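Local coordinates for Pol protein (Human T-cell leukemia virus type I, PDB 6TJU) that probably binds DNA through this C-terminal, SH3-like domain of the viral integrase, the part of the polyprotein that inserts the viral genome into host DNA, at residues A36-I41 and A48-W53; F15-L20 and I41-S46. All coordinates share one frame; numbering follows the deposited sequence.

Contact 1 of 2, residues A36-I41 and A48-W53; sequences AGAALI and AQWIPW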
ATOM      1  N   ALA A  36     -13.428  -1.756  -1.803  1.00 56.73           N
ATOM      2  CA  ALA A  36     -13.837  -0.670  -2.709  1.00 57.31           C
ATOM      3  C   ALA A  36     -13.121   0.599  -2.252  1.00 51.36           C
ATOM      4  O   ALA A  36     -13.243   0.979  -1.086  1.00 60.50           O
ATOM      5  CB  ALA A  36     -15.352  -0.501  -2.705  1.00 58.33           C
ATOM      6  N   GLY A  37     -12.331   1.179  -3.125  1.00 49.16           N
ATOM      7  CA  GLY A  37     -11.655   2.463  -2.861  1.00 60.18           C
ATOM      8  C   GLY A  37     -10.461   2.428  -1.907  1.00 58.20           C
ATOM      9  O   GLY A  37      -9.982   3.547  -1.594  1.00 58.09           O
ATOM     10  N   ALA A  38      -9.965   1.267  -1.439  1.00 49.73           N
ATOM     11  CA  ALA A  38      -8.815   1.233  -0.496  1.00 49.14           C
ATOM     12  C   ALA A  38      -8.113  -0.128  -0.475  1.00 43.96           C
ATOM     13  O   ALA A  38      -8.756  -1.146  -0.765  1.00 46.41           O
ATOM     14  CB  ALA A  38      -9.251   1.626   0.900  1.00 46.10           C
ATOM     15  N   ALA A  39      -6.821  -0.130  -0.127  1.00 45.33           N
ATOM     16  CA  ALA A  39      -6.063  -1.371   0.135  1.00 40.92           C
ATOM     17  C   ALA A  39      -5.519  -1.332   1.559  1.00 46.63           C
ATOM     18  O   ALA A  39      -5.190  -0.217   2.082  1.00 46.37           O
ATOM     19  CB  ALA A  39      -4.952  -1.541  -0.871  1.00 43.43           C
ATOM     20  N   LEU A  40      -5.431  -2.503   2.184  1.00 45.85           N
ATOM     21  CA  LEU A  40      -4.868  -2.613   3.554  1.00 47.84           C
ATOM     22  C   LEU A  40      -3.361  -2.842   3.438  1.00 43.87           C
ATOM     23  O   LEU A  40      -2.927  -3.913   2.988  1.00 46.41           O
ATOM     24  CB  LEU A  40      -5.563  -3.728   4.327  1.00 45.96           C
ATOM     25  CG  LEU A  40      -5.146  -3.851   5.782  1.00 46.94           C
ATOM     26  CD1 LEU A  40      -5.500  -2.610   6.579  1.00 53.18           C
ATOM     27  CD2 LEU A  40      -5.812  -5.063   6.374  1.00 50.47           C
ATOM     28  N   ILE A  41      -2.606  -1.831   3.827  1.00 44.82           N
ATOM     29  CA  ILE A  41      -1.138  -1.767   3.634  1.00 46.18           C
ATOM     30  C   ILE A  41      -0.463  -1.853   4.988  1.00 45.66           C
ATOM     31  O   ILE A  41      -0.831  -1.117   5.880  1.00 46.65           O
ATOM     32  CB  ILE A  41      -0.727  -0.473   2.919  1.00 48.41           C
ATOM     33  CG1 ILE A  41      -1.458  -0.253   1.582  1.00 47.85           C
ATOM     34  CG2 ILE A  41       0.780  -0.490   2.779  1.00 44.00           C
ATOM     35  CD1 ILE A  41      -1.405  -1.433   0.611  1.00 57.65           C
ATOM     36  N   ALA A  48      -1.493  -1.834  10.286  1.00 50.45           N
ATOM     37  CA  ALA A  48      -1.874  -1.663   8.875  1.00 44.19           C
ATOM     38  C   ALA A  48      -3.038  -0.671   8.758  1.00 47.64           C
ATOM     39  O   ALA A  48      -3.897  -0.490   9.680  1.00 47.09           O
ATOM     40  CB  ALA A  48      -2.185  -2.992   8.274  1.00 44.97           C
ATOM     41  N   GLN A  49      -3.057  -0.018   7.619  1.00 54.46           N
ATOM     42  CA  GLN A  49      -3.947   1.118   7.371  1.00 54.03           C
ATOM     43  C   GLN A  49      -4.609   0.871   6.021  1.00 55.05           C
ATOM     44  O   GLN A  49      -3.960   0.314   5.088  1.00 52.79           O
ATOM     45  CB  GLN A  49      -3.156   2.415   7.441  1.00 60.96           C
ATOM     46  CG  GLN A  49      -4.061   3.633   7.521  1.00 74.81           C
ATOM     47  CD  GLN A  49      -3.302   4.827   8.030  1.00 79.33           C
ATOM     48  OE1 GLN A  49      -2.150   4.706   8.460  1.00 75.94           O
ATOM     49  NE2 GLN A  49      -3.939   5.985   7.973  1.00 92.18           N
ATOM     50  N   TRP A  50      -5.891   1.201   5.978  1.00 53.81           N
ATOM     51  CA  TRP A  50      -6.710   1.255   4.758  1.00 51.44           C
ATOM     52  C   TRP A  50      -6.356   2.551   4.026  1.00 55.50           C
ATOM     53  O   TRP A  50      -6.674   3.646   4.531  1.00 50.47           O
ATOM     54  CB  TRP A  50      -8.190   1.158   5.128  1.00 56.46           C
ATOM     55  CG  TRP A  50      -8.603  -0.203   5.571  1.00 54.24           C
ATOM     56  CD1 TRP A  50      -8.877  -0.618   6.843  1.00 62.30           C
ATOM     57  CD2 TRP A  50      -8.857  -1.313   4.711  1.00 54.34           C
ATOM     58  NE1 TRP A  50      -9.266  -1.931   6.837  1.00 63.52           N
ATOM     59  CE2 TRP A  50      -9.250  -2.385   5.538  1.00 61.98           C
ATOM     60  CE3 TRP A  50      -8.785  -1.496   3.325  1.00 52.72           C
ATOM     61  CZ2 TRP A  50      -9.585  -3.638   5.014  1.00 60.78           C
ATOM     62  CZ3 TRP A  50      -9.097  -2.739   2.815  1.00 55.02           C
ATOM     63  CH2 TRP A  50      -9.468  -3.798   3.648  1.00 56.93           C
ATOM     64  N   ILE A  51      -5.624   2.417   2.926  1.00 50.44           N
ATOM     65  CA  ILE A  51      -5.137   3.563   2.120  1.00 52.41           C
ATOM     66  C   ILE A  51      -6.071   3.681   0.938  1.00 49.77           C
ATOM     67  O   ILE A  51      -6.239   2.721   0.188  1.00 48.63           O
ATOM     68  CB  ILE A  51      -3.689   3.415   1.622  1.00 51.23           C
ATOM     69  CG1 ILE A  51      -2.719   2.928   2.697  1.00 56.81           C
ATOM     70  CG2 ILE A  51      -3.250   4.732   0.998  1.00 48.47           C
ATOM     71  CD1 ILE A  51      -2.490   3.946   3.781  1.00 57.23           C
ATOM     72  N   PRO A  52      -6.637   4.882   0.728  1.00 49.03           N
ATOM     73  CA  PRO A  52      -7.497   5.105  -0.419  1.00 47.34           C
ATOM     74  C   PRO A  52      -6.642   5.042  -1.691  1.00 46.44           C
ATOM     75  O   PRO A  52      -5.441   5.364  -1.621  1.00 46.08           O
ATOM     76  CB  PRO A  52      -8.076   6.495  -0.179  1.00 47.44           C
ATOM     77  CG  PRO A  52      -7.020   7.187   0.635  1.00 48.41           C
ATOM     78  CD  PRO A  52      -6.420   6.117   1.518  1.00 54.59           C
ATOM     79  N   TRP A  53      -7.300   4.667  -2.799  1.00 47.67           N
ATOM     80  CA  TRP A  53      -6.679   4.496  -4.133  1.00 50.50           C
ATOM     81  C   TRP A  53      -5.890   5.743  -4.553  1.00 56.86           C
ATOM     82  O   TRP A  53      -4.862   5.571  -5.220  1.00 54.56           O
ATOM     83  CB  TRP A  53      -7.721   4.125  -5.188  1.00 53.65           C
ATOM     84  CG  TRP A  53      -8.246   2.737  -5.029  1.00 56.58           C
ATOM     85  CD1 TRP A  53      -7.714   1.721  -4.275  1.00 59.67           C
ATOM     86  CD2 TRP A  53      -9.397   2.209  -5.700  1.00 63.76           C
ATOM     87  NE1 TRP A  53      -8.499   0.605  -4.388  1.00 58.90           N
ATOM     88  CE2 TRP A  53      -9.520   0.872  -5.276  1.00 66.97           C
ATOM     89  CE3 TRP A  53     -10.324   2.732  -6.622  1.00 70.95           C
ATOM     90  CZ2 TRP A  53     -10.552   0.058  -5.755  1.00 71.86           C
ATOM     91  CZ3 TRP A  53     -11.348   1.927  -7.085  1.00 72.18           C
ATOM     92  CH2 TRP A  53     -11.451   0.602  -6.655  1.00 75.05           C
TER
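Leu40 and Trp50 face each other as a non-hydrogen-bonded antiparallel pair, and the leucine covers one face of the indole. CG of Leu40 stands anti to the backbone N (chi1 -175°), and CD1 beyond it comes to 3.8 Å from the centroid of the five-membered ring of Trp50, almost on the ring normal, a CH-pi contact. CB of Leu40 lies above the same face nearer the rim, while the carbonyl oxygen of Ala38 sits in the ring plane at the edge, 3.9 Å from CZ3. A branched aliphatic residue suits this place because its CD1 methyl touches both the indole and, at 3.7 Å, CB of Ala48. The second indole, that of Trp53, lies flat on a backbone. CA of Gly37 stands over the centre of its six-membered ring, 3.7 Å from the centroid, and glycine suits the place because it readily adopts the positive phi (75°) of this bend. Trp53 N also donates to Gly37 O, a bond of 3.1 Å whose donor stands above the carbonyl plane, fastening the two segments beyond the Ala38-Pro52 pair.

Along the strands the backbones pair in antiparallel register. Ala39 and Ile51 exchange two hydrogen bonds, with Ile51 N to Ala39 O at 2.8 Å and nearly straight, and Ile41 and Gln49 form the next such pair. On the face opposite the Leu40 and Trp50 side chains, Ile41 and Ile51 cross at about a right angle, their CG1 atoms 3.6 Å apart.

This is a beta hairpin of the SH3-like fold. Leu40 makes backbone hydrogen bonds with Leu32 and Gln33 as strand 33-35 flanks 38-42, Trp50 reaches over to Gln33 and Ala35, and Ala39, Ile41 and Ile51 turn inward onto strands 12-15 and 56-59.

Contact 2 of 2, residues F15-L20 and I41-S46; sequences FKLPGL and IPVSAS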
ATOM      1  N   PHE A  15       2.764   3.729  -1.699  1.00 35.86           N
ATOM      2  CA  PHE A  15       1.738   4.370  -0.866  1.00 39.70           C
ATOM      3  C   PHE A  15       2.277   5.663  -0.245  1.00 41.82           C
ATOM      4  O   PHE A  15       3.505   5.795   0.004  1.00 37.41           O
ATOM      5  CB  PHE A  15       1.148   3.371   0.158  1.00 37.50           C
ATOM      6  CG  PHE A  15       2.060   2.985   1.293  1.00 35.33           C
ATOM      7  CD1 PHE A  15       2.975   1.948   1.123  1.00 36.96           C
ATOM      8  CD2 PHE A  15       2.038   3.656   2.504  1.00 41.45           C
ATOM      9  CE1 PHE A  15       3.847   1.592   2.138  1.00 39.06           C
ATOM     10  CE2 PHE A  15       2.942   3.315   3.509  1.00 39.95           C
ATOM     11  CZ  PHE A  15       3.835   2.286   3.328  1.00 38.26           C
ATOM     12  N   LYS A  16       1.346   6.604  -0.020  1.00 47.53           N
ATOM     13  CA  LYS A  16       1.528   7.780   0.862  1.00 51.62           C
ATOM     14  C   LYS A  16       0.517   7.663   2.002  1.00 60.57           C
ATOM     15  O   LYS A  16      -0.553   7.085   1.804  1.00 60.66           O
ATOM     16  CB  LYS A  16       1.383   9.064   0.038  1.00 47.19           C
ATOM     17  CG  LYS A  16       2.588   9.354  -0.820  1.00 50.01           C
ATOM     18  CD  LYS A  16       2.531  10.647  -1.597  1.00 50.48           C
ATOM     19  CE  LYS A  16       3.843  10.838  -2.339  1.00 48.82           C
ATOM     20  NZ  LYS A  16       3.891  12.103  -3.107  1.00 58.51           N
ATOM     21  N   LEU A  17       0.855   8.158   3.179  1.00 64.45           N
ATOM     22  CA  LEU A  17      -0.092   8.067   4.312  1.00 74.07           C
ATOM     23  C   LEU A  17      -1.120   9.171   4.206  1.00 79.44           C
ATOM     24  O   LEU A  17      -0.744  10.334   4.073  1.00 88.77           O
ATOM     25  CB  LEU A  17       0.682   8.186   5.609  1.00 78.77           C
ATOM     26  CG  LEU A  17       1.639   7.026   5.810  1.00 77.49           C
ATOM     27  CD1 LEU A  17       2.961   7.518   6.394  1.00 80.87           C
ATOM     28  CD2 LEU A  17       0.981   5.949   6.651  1.00 66.52           C
ATOM     29  N   PRO A  18      -2.422   8.824   4.368  1.00 99.53           N
ATOM     30  CA  PRO A  18      -3.527   9.746   4.090  1.00 96.83           C
ATOM     31  C   PRO A  18      -3.468  11.081   4.840  1.00 94.55           C
ATOM     32  O   PRO A  18      -4.140  12.000   4.393  1.00 92.93           O
ATOM     33  CB  PRO A  18      -4.790   8.975   4.512  1.00 91.33           C
ATOM     34  CG  PRO A  18      -4.271   7.877   5.403  1.00 97.05           C
ATOM     35  CD  PRO A  18      -2.905   7.520   4.858  1.00 94.97           C
ATOM     36  N   GLY A  19      -2.668  11.169   5.906  1.00 91.51           N
ATOM     37  CA  GLY A  19      -2.655  12.358   6.778  1.00 95.39           C
ATOM     38  C   GLY A  19      -1.285  12.999   6.985  1.00100.25           C
ATOM     39  O   GLY A  19      -1.132  13.622   8.047  1.00108.10           O
ATOM     40  N   LEU A  20      -0.324  12.939   6.049  1.00 93.19           N
ATOM     41  CA  LEU A  20       1.019  13.535   6.327  1.00 99.96           C
ATOM     42  C   LEU A  20       1.296  14.737   5.414  1.00 91.12           C
ATOM     43  O   LEU A  20       1.168  14.536   4.173  1.00 86.67           O
ATOM     44  CB  LEU A  20       2.097  12.456   6.194  1.00111.33           C
ATOM     45  N   ILE A  41      -2.606  -1.831   3.827  1.00 44.82           N
ATOM     46  CA  ILE A  41      -1.138  -1.767   3.634  1.00 46.18           C
ATOM     47  C   ILE A  41      -0.463  -1.853   4.988  1.00 45.66           C
ATOM     48  O   ILE A  41      -0.831  -1.117   5.880  1.00 46.65           O
ATOM     49  CB  ILE A  41      -0.727  -0.473   2.919  1.00 48.41           C
ATOM     50  CG1 ILE A  41      -1.458  -0.253   1.582  1.00 47.85           C
ATOM     51  CG2 ILE A  41       0.780  -0.490   2.779  1.00 44.00           C
ATOM     52  CD1 ILE A  41      -1.405  -1.433   0.611  1.00 57.65           C
ATOM     53  N   PRO A  42       0.552  -2.727   5.175  1.00 46.59           N
ATOM     54  CA  PRO A  42       1.401  -2.666   6.358  1.00 44.02           C
ATOM     55  C   PRO A  42       2.174  -1.345   6.382  1.00 49.69           C
ATOM     56  O   PRO A  42       2.846  -1.078   5.431  1.00 48.03           O
ATOM     57  CB  PRO A  42       2.373  -3.839   6.198  1.00 47.30           C
ATOM     58  CG  PRO A  42       1.720  -4.767   5.193  1.00 46.55           C
ATOM     59  CD  PRO A  42       0.874  -3.877   4.317  1.00 47.95           C
ATOM     60  N   VAL A  43       2.026  -0.554   7.445  1.00 51.87           N
ATOM     61  CA  VAL A  43       2.679   0.779   7.594  1.00 52.78           C
ATOM     62  C   VAL A  43       3.666   0.765   8.773  1.00 59.36           C
ATOM     63  O   VAL A  43       4.408   1.738   8.914  1.00 65.78           O
ATOM     64  CB  VAL A  43       1.632   1.919   7.703  1.00 58.53           C
ATOM     65  CG1 VAL A  43       0.645   1.948   6.511  1.00 56.89           C
ATOM     66  CG2 VAL A  43       0.885   1.919   9.041  1.00 56.70           C
ATOM     67  N   SER A  44       3.705  -0.293   9.581  1.00 58.55           N
ATOM     68  CA  SER A  44       4.685  -0.481  10.678  1.00 58.23           C
ATOM     69  C   SER A  44       4.750  -1.967  11.022  1.00 58.55           C
ATOM     70  O   SER A  44       4.058  -2.798  10.416  1.00 58.35           O
ATOM     71  CB  SER A  44       4.320   0.359  11.895  1.00 59.99           C
ATOM     72  OG  SER A  44       3.055  -0.055  12.432  1.00 62.63           O
ATOM     73  N   ALA A  45       5.568  -2.299  11.988  1.00 58.80           N
ATOM     74  CA  ALA A  45       5.762  -3.692  12.371  1.00 58.89           C
ATOM     75  C   ALA A  45       4.506  -4.154  13.078  1.00 64.05           C
ATOM     76  O   ALA A  45       4.371  -5.346  13.214  1.00 76.68           O
ATOM     77  CB  ALA A  45       6.991  -3.840  13.244  1.00 69.63           C
ATOM     78  N   SER A  46       3.651  -3.256  13.556  1.00 62.71           N
ATOM     79  CA  SER A  46       2.470  -3.666  14.361  1.00 67.38           C
ATOM     80  C   SER A  46       1.153  -3.078  13.827  1.00 62.14           C
ATOM     81  O   SER A  46       0.102  -3.215  14.482  1.00 60.87           O
ATOM     82  CB  SER A  46       2.680  -3.270  15.785  1.00 70.65           C
ATOM     83  OG  SER A  46       2.094  -1.989  15.980  1.00 69.56           O
TER
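Phe15, Val43 and Ile41 carry most of this contact, whose side-chain contacts are all apolar. Ile41 meets one face of the Phe15 ring with its CG2 methyl, 3.8 Å from the ring centroid and 18° off the normal, a CH-pi contact displaced toward the CD1 and CE1 side, where CD1 is 3.7 Å away. CB of Phe15 points toward segment 41-46, and chi1 of 72° sets CG between the backbone N and the carbonyl carbon, the crowded position. The two side chains slide past each other in opposite directions. A flat ring suits the place, because it offers a broad surface to a branched neighbour and needs no polar partner in a buried setting.

Phe15 ends strand 12-15 in one sheet of the SH3-like domain and Ile41 belongs to strand 38-42 in the other, so the methyl on the ring is a contact between the two sheets. Lys26 and Gln29 of strand 26-30 also touch the phenylalanine.

Farther along, CG1 of Val43, one methyl of a short branched residue, touches both Phe15 and Leu17, 4.0 Å from CE2 of Phe15 and equally far from CD2 of Leu17. The end of the leucine comes nearer than its CB bond suggests. Leu17 also starts a type I turn, closed by Leu20 N to Leu17 O at 3.3 Å, and its side chain leans on Gln49 of strand 48-52.

Both contacts use strand 38-42 and share Ile41, whose CG1 branch packs within the hairpin of contact 1 while CG2 faces the ring of contact 2. Contact 1 joins neighbouring strands of one sheet, so main-chain hydrogen bonds dominate; Ala39, Ile41 and Ile51 on one face are buried, while the face of Leu40 and Trp50 is partly or fully exposed. Contact 2, much smaller, joins the two sheets at Phe15 and Ile41 and continues to the partly exposed Leu17 and Val43, with no hydrogen bond across it. The two also meet directly: Pro18 packs with its CD on CD1 of Ile51 at 3.8 Å, beside Gln49, placing the loop after strand 12-15 against strand 48-52.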